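Local coordinates for protein adenylate isopentenyltransferase (Humulus lupulus, PDB 3A8T) that transfers an isopentenyl group from dimethylallyl diphosphate to ATP, ADP or AMP in cytokinin biosynthesis, at residues Lys86-Val89 with Pro90-Gly93; Glu102-Pro105 with Ala106-Glu109; Phe115-Leu118 with Ala119-Val123; His218-Asp221 with Ser222-Thr226. All blocks are in the same frame, centred on the assembly; numbering follows the deposited sequence.

Interaction 1. Residues Lys86-Val89 with Pro90-Gly93; sequences KISV and PDRG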
loop_
_atom_site.group_PDB
_atom_site.type_symbol
_atom_site.label_atom_id
_atom_site.label_comp_id
_atom_site.label_asym_id
_atom_site.label_seq_id
_atom_site.Cartn_x
_atom_site.Cartn_y
_atom_site.Cartn_z
ATOM N N LYS A 86 0.274 -4.045 -5.749
ATOM C CA LYS A 86 1.729 -3.964 -5.874
ATOM C C LYS A 86 2.074 -3.194 -7.148
ATOM O O LYS A 86 1.470 -3.400 -8.199
ATOM C CB LYS A 86 2.371 -5.332 -5.985
ATOM C CG LYS A 86 2.445 -6.131 -4.785
ATOM C CD LYS A 86 3.100 -7.419 -5.154
ATOM C CE LYS A 86 3.283 -8.318 -3.947
ATOM N NZ LYS A 86 2.067 -8.979 -3.468
ATOM N N ILE A 87 3.027 -2.288 -7.053
ATOM C CA ILE A 87 3.429 -1.577 -8.237
ATOM C C ILE A 87 3.909 -2.619 -9.297
ATOM O O ILE A 87 4.738 -3.472 -8.978
ATOM C CB ILE A 87 4.557 -0.540 -7.882
ATOM C CG1 ILE A 87 4.989 0.237 -9.152
ATOM C CG2 ILE A 87 5.765 -1.262 -7.277
ATOM C CD1 ILE A 87 5.662 1.622 -8.859
ATOM N N SER A 88 3.422 -2.539 -10.546
ATOM C CA SER A 88 3.863 -3.489 -11.605
ATOM C C SER A 88 5.356 -3.379 -11.840
ATOM O O SER A 88 5.923 -2.281 -11.666
ATOM C CB SER A 88 3.174 -3.234 -12.943
ATOM O OG SER A 88 3.661 -2.079 -13.599
ATOM N N VAL A 89 5.988 -4.485 -12.241
ATOM C CA VAL A 89 7.426 -4.481 -12.444
ATOM C C VAL A 89 7.808 -3.529 -13.582
ATOM O O VAL A 89 8.766 -2.776 -13.459
ATOM C CB VAL A 89 7.962 -5.931 -12.669
ATOM C CG1 VAL A 89 9.461 -5.983 -12.575
ATOM C CG2 VAL A 89 7.408 -6.840 -11.587
ATOM N N PRO A 90 7.067 -3.527 -14.695
ATOM C CA PRO A 90 7.437 -2.593 -15.767
ATOM C C PRO A 90 7.503 -1.169 -15.247
ATOM O O PRO A 90 8.354 -0.386 -15.634
ATOM C CB PRO A 90 6.310 -2.783 -16.782
ATOM C CG PRO A 90 6.009 -4.245 -16.645
ATOM C CD PRO A 90 6.057 -4.492 -15.155
ATOM N N ASP A 91 6.606 -0.842 -14.333
ATOM C CA ASP A 91 6.579 0.489 -13.742
ATOM C C ASP A 91 7.588 0.789 -12.653
ATOM O O ASP A 91 7.562 1.871 -12.132
ATOM C CB ASP A 91 5.182 0.818 -13.212
ATOM C CG ASP A 91 4.156 0.931 -14.326
ATOM O OD1 ASP A 91 4.526 1.183 -15.522
ATOM O OD2 ASP A 91 2.954 0.778 -14.016
ATOM N N ARG A 92 8.439 -0.151 -12.267
ATOM C CA ARG A 92 9.457 0.137 -11.271
ATOM C C ARG A 92 10.701 0.761 -11.909
ATOM O O ARG A 92 11.635 1.148 -11.211
ATOM C CB ARG A 92 9.829 -1.113 -10.490
ATOM C CG ARG A 92 8.645 -1.773 -9.877
ATOM C CD ARG A 92 9.020 -2.973 -8.986
ATOM N NE ARG A 92 7.768 -3.644 -8.638
ATOM C CZ ARG A 92 7.619 -4.884 -8.186
ATOM N NH1 ARG A 92 8.661 -5.686 -7.967
ATOM N NH2 ARG A 92 6.387 -5.324 -8.027
ATOM N N GLY A 93 10.714 0.850 -13.244
ATOM C CA GLY A 93 11.809 1.501 -13.961
ATOM C C GLY A 93 13.190 0.928 -13.738
ATOM O O GLY A 93 14.188 1.592 -13.892
#
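Arg92 folds its long side chain back along Ile87, Ser88 and Val89, in a loop that makes one short 3-10 turn (Pro90 to Arg92) on its way from strand 66-70 to strand 97-98. Its backbone N closes the turn on Val89 O. Further out, CB lies over Val89 O, CG comes to 3.3 Å from Ser88 O, and CD, on a chain extended from CG to NE, passes Ile87 CG2 and Val89 CA. The guanidinium then meets one carbonyl side-on. Arg92 NE lies 3.1 Å from Ile87 O. Arg92 NH2 lies 2.7 Å from Ile87 O, nearly along the C=O axis, and the oxygen is in the guanidinium plane. Two N-H groups on one acceptor fix the rotation of the group, and Val89 CG2 covers the centre of one face. On the turn itself Ser88 OG sits between backbone N and carbonyl carbon (chi1 74°), where it accepts from Asp91 N and gives a weak bond to Asp91 OD2. Ile87 also packs on Ser54, an ATP-binding residue, and on Ile58, both on helix 53-61. At the far tip of Arg92, NH1 lies 4.0 Å from Val89 CG2.

Interaction 2. Residues Glu102-Pro105 with Ala106-Glu109; sequences EVDP and ARGE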
loop_
_atom_site.group_PDB
_atom_site.type_symbol
_atom_site.label_atom_id
_atom_site.label_comp_id
_atom_site.label_asym_id
_atom_site.label_seq_id
_atom_site.Cartn_x
_atom_site.Cartn_y
_atom_site.Cartn_z
ATOM N N GLU A 102 7.962 -11.190 -1.332
ATOM C CA GLU A 102 8.887 -12.281 -1.206
ATOM C C GLU A 102 8.642 -13.160 0.002
ATOM O O GLU A 102 9.358 -14.126 0.187
ATOM C CB GLU A 102 10.325 -11.763 -1.152
ATOM C CG GLU A 102 10.784 -10.962 -2.364
ATOM C CD GLU A 102 12.214 -10.477 -2.221
ATOM O OE1 GLU A 102 13.126 -11.335 -2.269
ATOM O OE2 GLU A 102 12.430 -9.253 -2.056
ATOM N N VAL A 103 7.669 -12.823 0.836
ATOM C CA VAL A 103 7.356 -13.637 2.004
ATOM C C VAL A 103 6.269 -14.649 1.615
ATOM O O VAL A 103 5.307 -14.302 0.982
ATOM C CB VAL A 103 6.861 -12.755 3.176
ATOM C CG1 VAL A 103 6.586 -13.633 4.413
ATOM C CG2 VAL A 103 7.890 -11.658 3.474
ATOM N N ASP A 104 6.442 -15.913 1.969
ATOM C CA ASP A 104 5.466 -16.934 1.625
ATOM C C ASP A 104 4.332 -16.872 2.608
ATOM O O ASP A 104 4.484 -17.206 3.775
ATOM C CB ASP A 104 6.090 -18.328 1.660
ATOM C CG ASP A 104 5.136 -19.410 1.158
ATOM O OD1 ASP A 104 3.898 -19.282 1.376
ATOM O OD2 ASP A 104 5.633 -20.394 0.540
ATOM N N PRO A 105 3.161 -16.422 2.150
ATOM C CA PRO A 105 1.994 -16.321 3.034
ATOM C C PRO A 105 1.748 -17.603 3.875
ATOM O O PRO A 105 1.316 -17.542 5.032
ATOM C CB PRO A 105 0.856 -16.005 2.059
ATOM C CG PRO A 105 1.357 -16.502 0.739
ATOM C CD PRO A 105 2.804 -16.120 0.759
ATOM N N ALA A 106 2.038 -18.758 3.283
ATOM C CA ALA A 106 1.875 -20.031 3.976
ATOM C C ALA A 106 2.578 -20.018 5.315
ATOM O O ALA A 106 2.047 -20.579 6.260
ATOM C CB ALA A 106 2.416 -21.184 3.127
ATOM N N ARG A 107 3.744 -19.376 5.410
ATOM C CA ARG A 107 4.496 -19.336 6.677
ATOM C C ARG A 107 3.969 -18.442 7.825
ATOM O O ARG A 107 4.654 -18.280 8.847
ATOM C CB ARG A 107 5.961 -18.964 6.436
ATOM C CG ARG A 107 6.646 -19.855 5.446
ATOM C CD ARG A 107 8.149 -19.767 5.572
ATOM N NE ARG A 107 8.755 -20.064 4.290
ATOM C CZ ARG A 107 8.365 -21.085 3.528
ATOM N NH1 ARG A 107 7.382 -21.897 3.947
ATOM N NH2 ARG A 107 8.912 -21.265 2.326
ATOM N N GLY A 108 2.759 -17.899 7.659
ATOM C CA GLY A 108 2.161 -17.044 8.678
ATOM C C GLY A 108 2.415 -15.540 8.538
ATOM O O GLY A 108 2.908 -15.037 7.534
ATOM N N GLU A 109 2.102 -14.806 9.581
ATOM C CA GLU A 109 2.279 -13.387 9.509
ATOM C C GLU A 109 3.741 -12.931 9.658
ATOM O O GLU A 109 4.519 -13.509 10.398
ATOM C CB GLU A 109 1.389 -12.729 10.564
ATOM C CG GLU A 109 0.976 -11.323 10.183
ATOM C CD GLU A 109 -0.255 -10.809 10.946
ATOM O OE1 GLU A 109 -1.392 -11.313 10.727
ATOM O OE2 GLU A 109 -0.063 -9.877 11.775
#
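Asp104 offers OD1 and its backbone O to the amides of Ala106 and Arg107. Its OD1 takes the N-H of Ala106 at 2.7 Å, met on the anti side and 26° out of the carboxylate plane, while its backbone O takes the N-H of Arg107, the distance from Asp104 O to Arg107 N being 2.8 Å. With CG anti to the backbone N (chi1 -174°), the carboxylate swings forward over the start of the turn to reach that first amide. This is an Asx turn leading into a short 3-10 turn ahead of helix 112-128; the next bond in it runs from Gly108 N to Pro105 O (3.0 Å). A CB on Gly108 would jam against the carbonyl O of Arg107. The second oxygen, OD2, faces charge rather than an N-H: Arg107 NH2 is 3.8 Å from Asp104 OD2, a long salt bridge with the oxygen well out of the guanidinium plane, and Lys78 NZ makes another weak, long ion pair with it. Asp104 CB lies over the centre of one guanidinium face. Replacing Asp104 by alanine would probably leave the N-H of Ala106 without its side-chain acceptor and Arg107 without this negative partner. Farther on, Glu109 OE1 accepts from Gly227 N.

Interaction 3. Residues Phe115-Leu118 with Ala119-Val123; sequences FRSL and AGKAV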
loop_
_atom_site.group_PDB
_atom_site.type_symbol
_atom_site.label_atom_id
_atom_site.label_comp_id
_atom_site.label_asym_id
_atom_site.label_seq_id
_atom_site.Cartn_x
_atom_site.Cartn_y
_atom_site.Cartn_z
ATOM N N PHE A 115 9.884 -7.730 10.463
ATOM C CA PHE A 115 10.113 -6.649 9.527
ATOM C C PHE A 115 11.323 -5.769 9.878
ATOM O O PHE A 115 12.138 -5.440 9.015
ATOM C CB PHE A 115 8.876 -5.758 9.431
ATOM C CG PHE A 115 9.023 -4.660 8.419
ATOM C CD1 PHE A 115 9.070 -4.965 7.058
ATOM C CD2 PHE A 115 9.203 -3.354 8.823
ATOM C CE1 PHE A 115 9.303 -3.980 6.123
ATOM C CE2 PHE A 115 9.437 -2.365 7.927
ATOM C CZ PHE A 115 9.496 -2.654 6.560
ATOM N N ARG A 116 11.392 -5.356 11.133
ATOM C CA ARG A 116 12.502 -4.545 11.630
ATOM C C ARG A 116 13.822 -5.236 11.289
ATOM O O ARG A 116 14.768 -4.610 10.804
ATOM C CB ARG A 116 12.369 -4.354 13.151
ATOM C CG ARG A 116 13.594 -3.820 13.857
ATOM C CD ARG A 116 13.349 -3.665 15.359
ATOM N NE ARG A 116 14.471 -2.961 15.997
ATOM C CZ ARG A 116 14.651 -1.632 16.030
ATOM N NH1 ARG A 116 13.768 -0.791 15.475
ATOM N NH2 ARG A 116 15.756 -1.145 16.575
ATOM N N SER A 117 13.865 -6.537 11.509
ATOM C CA SER A 117 15.064 -7.289 11.229
ATOM C C SER A 117 15.418 -7.329 9.719
ATOM O O SER A 117 16.529 -6.934 9.295
ATOM C CB SER A 117 14.886 -8.676 11.784
ATOM O OG SER A 117 15.744 -9.555 11.129
ATOM N N LEU A 118 14.475 -7.829 8.925
ATOM C CA LEU A 118 14.639 -7.913 7.476
ATOM C C LEU A 118 14.960 -6.564 6.829
ATOM O O LEU A 118 15.894 -6.472 6.059
ATOM C CB LEU A 118 13.369 -8.484 6.812
ATOM C CG LEU A 118 13.153 -9.979 7.009
ATOM C CD1 LEU A 118 11.951 -10.504 6.229
ATOM C CD2 LEU A 118 14.395 -10.667 6.578
ATOM N N ALA A 119 14.195 -5.526 7.168
ATOM C CA ALA A 119 14.383 -4.187 6.589
ATOM C C ALA A 119 15.613 -3.393 7.069
ATOM O O ALA A 119 16.193 -2.598 6.323
ATOM C CB ALA A 119 13.132 -3.405 6.804
ATOM N N GLY A 120 15.967 -3.563 8.335
ATOM C CA GLY A 120 17.172 -2.932 8.832
ATOM C C GLY A 120 18.356 -3.497 8.046
ATOM O O GLY A 120 19.305 -2.765 7.743
ATOM N N LYS A 121 18.306 -4.786 7.698
ATOM C CA LYS A 121 19.371 -5.414 6.921
ATOM C C LYS A 121 19.474 -4.718 5.536
ATOM O O LYS A 121 20.564 -4.315 5.106
ATOM C CB LYS A 121 19.074 -6.913 6.720
ATOM C CG LYS A 121 19.328 -7.778 7.940
ATOM C CD LYS A 121 18.665 -9.185 7.794
ATOM C CE LYS A 121 18.391 -9.876 9.169
ATOM N NZ LYS A 121 17.398 -11.048 9.092
ATOM N N ALA A 122 18.320 -4.594 4.873
ATOM C CA ALA A 122 18.206 -3.965 3.576
ATOM C C ALA A 122 18.643 -2.518 3.642
ATOM O O ALA A 122 19.268 -2.021 2.703
ATOM C CB ALA A 122 16.772 -4.050 3.053
ATOM N N VAL A 123 18.330 -1.826 4.721
ATOM C CA VAL A 123 18.768 -0.418 4.778
ATOM C C VAL A 123 20.297 -0.397 4.736
ATOM O O VAL A 123 20.925 0.344 4.009
ATOM C CB VAL A 123 18.310 0.267 6.052
ATOM C CG1 VAL A 123 19.001 1.536 6.239
ATOM C CG2 VAL A 123 16.837 0.495 5.994
#
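Two torsions set up the contacts between Phe115 and Ala119 and between Ser117 and Lys121 on helix 112-128. In Phe115, a chi1 of -177° sets CG opposite the amide nitrogen and turns the ring forward, toward the next helical turn; Ala119 CB then sits over one ring face, 3.9 Å from its centroid and displaced toward the rim near CZ, a CH-pi contact. Lys121 leaves the helix with CG beside its backbone N and an extended chain that runs back along Ser117 O to set NZ 3.0 Å from Ser117 OG, a hydrogen bond spanning one helical turn. NZ also comes near Leu118 CD2. A valine in place of Ser117 would probably leave the Lys121 ammonium without this oxygen partner and its chain freer to swing. Underneath, regular i to i+4 bonds hold the helix, the straightest being Ala119 N to Phe115 O (2.8 Å, N-H...O 165°). Arg116 NH1 bonds to the carbonyls of Ala145 and Val148. The buried side of the helix faces both sheet and helix: Ala119, Ala122 and Val123 lie on Ile69 of strand 66-70, and Phe115 stacks on Phe142 and, with Ala119, touches Leu146 of helix 140-147.

Interaction 4. Residues His218-Asp221 with Ser222-Thr226; sequences HDED and SATRT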
loop_
_atom_site.group_PDB
_atom_site.type_symbol
_atom_site.label_atom_id
_atom_site.label_comp_id
_atom_site.label_asym_id
_atom_site.label_seq_id
_atom_site.Cartn_x
_atom_site.Cartn_y
_atom_site.Cartn_z
ATOM N N HIS A 218 -13.513 -17.624 6.790
ATOM C CA HIS A 218 -14.459 -17.029 5.837
ATOM C C HIS A 218 -15.501 -16.102 6.397
ATOM O O HIS A 218 -15.961 -15.179 5.701
ATOM C CB HIS A 218 -15.144 -18.109 4.983
ATOM C CG HIS A 218 -14.204 -18.841 4.070
ATOM N ND1 HIS A 218 -14.398 -20.158 3.708
ATOM C CD2 HIS A 218 -13.057 -18.452 3.467
ATOM C CE1 HIS A 218 -13.408 -20.553 2.931
ATOM N NE2 HIS A 218 -12.579 -19.536 2.768
ATOM N N ASP A 219 -15.864 -16.344 7.654
ATOM C CA ASP A 219 -16.854 -15.525 8.341
ATOM C C ASP A 219 -16.223 -14.462 9.212
ATOM O O ASP A 219 -16.912 -13.884 10.039
ATOM C CB ASP A 219 -17.722 -16.382 9.264
ATOM C CG ASP A 219 -16.901 -17.394 10.063
ATOM O OD1 ASP A 219 -15.682 -17.186 10.358
ATOM O OD2 ASP A 219 -17.491 -18.430 10.403
ATOM N N GLU A 220 -14.939 -14.192 9.004
ATOM C CA GLU A 220 -14.190 -13.274 9.863
ATOM C C GLU A 220 -13.580 -12.065 9.152
ATOM O O GLU A 220 -13.164 -12.134 7.996
ATOM C CB GLU A 220 -13.125 -14.109 10.642
ATOM C CG GLU A 220 -12.059 -13.314 11.363
ATOM C CD GLU A 220 -10.942 -14.159 12.030
ATOM O OE1 GLU A 220 -10.486 -15.190 11.479
ATOM O OE2 GLU A 220 -10.481 -13.769 13.113
ATOM N N ASP A 221 -13.569 -10.941 9.869
ATOM C CA ASP A 221 -13.058 -9.651 9.407
ATOM C C ASP A 221 -11.543 -9.686 9.270
ATOM O O ASP A 221 -10.868 -10.534 9.836
ATOM C CB ASP A 221 -13.477 -8.566 10.422
ATOM C CG ASP A 221 -13.217 -7.103 9.949
ATOM O OD1 ASP A 221 -12.086 -6.597 10.092
ATOM O OD2 ASP A 221 -14.161 -6.440 9.456
ATOM N N SER A 222 -11.051 -8.779 8.446
ATOM C CA SER A 222 -9.628 -8.528 8.219
ATOM C C SER A 222 -8.904 -8.293 9.567
ATOM O O SER A 222 -7.777 -8.737 9.760
ATOM C CB SER A 222 -9.448 -7.220 7.420
ATOM O OG SER A 222 -9.645 -7.387 6.036
ATOM N N ALA A 223 -9.587 -7.599 10.476
ATOM C CA ALA A 223 -9.014 -7.192 11.749
ATOM C C ALA A 223 -8.332 -8.290 12.495
ATOM O O ALA A 223 -7.256 -8.088 13.030
ATOM C CB ALA A 223 -10.073 -6.542 12.629
ATOM N N THR A 224 -8.975 -9.448 12.536
ATOM C CA THR A 224 -8.418 -10.594 13.240
ATOM C C THR A 224 -7.971 -11.723 12.364
ATOM O O THR A 224 -7.634 -12.772 12.862
ATOM C CB THR A 224 -9.409 -11.152 14.296
ATOM O OG1 THR A 224 -10.716 -11.318 13.728
ATOM C CG2 THR A 224 -9.487 -10.227 15.416
ATOM N N ARG A 225 -8.002 -11.537 11.053
ATOM C CA ARG A 225 -7.515 -12.595 10.194
ATOM C C ARG A 225 -5.998 -12.552 10.318
ATOM O O ARG A 225 -5.438 -11.696 11.027
ATOM C CB ARG A 225 -7.995 -12.415 8.773
ATOM C CG ARG A 225 -9.381 -13.008 8.613
ATOM C CD ARG A 225 -10.333 -12.338 7.540
ATOM N NE ARG A 225 -9.992 -12.742 6.191
ATOM C CZ ARG A 225 -10.733 -13.470 5.354
ATOM N NH1 ARG A 225 -11.949 -13.935 5.657
ATOM N NH2 ARG A 225 -10.197 -13.771 4.185
ATOM N N THR A 226 -5.323 -13.503 9.698
ATOM C CA THR A 226 -3.892 -13.507 9.799
ATOM C C THR A 226 -3.201 -13.412 8.437
ATOM O O THR A 226 -3.594 -14.066 7.482
ATOM C CB THR A 226 -3.398 -14.763 10.596
ATOM O OG1 THR A 226 -1.962 -14.830 10.552
ATOM C CG2 THR A 226 -3.946 -16.021 9.984
#
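Thr224 OG1 gives its hydrogen to Glu220 OE2 over 2.5 Å, the shortest polar bond here. The oxygen is met on its anti side, 21° out of the carboxylate plane, and the two side chains cross at about a right angle. Glu220 reaches it on an extended chain that starts out trans to its own N (chi1 168°). The same OE2 lies only 3.0 Å from Thr224 O, two acceptors with no hydrogen to share, which probably repel mildly. Between these residues Asp221 forms an Asx turn: its OD1 accepts the N-H of Ala223 at 2.7 Å through the anti lone pair, and the bond is nearly straight, 168° at the hydrogen. Asp221 O also receives weak bonds from Thr224 N and Arg225 N. The turn lies in the loop between helices 203-210 and 234-243 of this P-loop-type enzyme, beside the nucleotide. Ser222 belongs to the ATP pocket and touches the ATP, while its OG bonds to Lys230 O. Arg225, bent at chi3, is buried and held chiefly from outside the loop: NE bonds to Arg229 O and NH2 makes a salt bridge with Asp238. Its NH1 is modelled 3.2 Å from Glu220 O, but that oxygen is placed with less certainty. Arg225 CG lies 3.1 Å from Asp221 O.

In the fold
Interactions 1, 2 and 3 follow one another along the chain between strand 66-70 and strand 132-136, on the flank of the parallel sheet that includes the short edge strand 97-98; interaction 4 comes much later, between helices 203-210 and 234-243. Interactions 2 and 3 have centres about 16 Å apart, and 1 and 4, on opposite sides of the chain's centre, about 29 Å. Only interactions 2 and 4 touch: Glu109 OE1 packs on Thr226 CA at 3.5 Å, joining the turn before helix 112-128 to the loop of interaction 4. That loop touches the ATP directly through Ser222, whereas interaction 1 reaches only the ATP-binding Ser54, through Ile87.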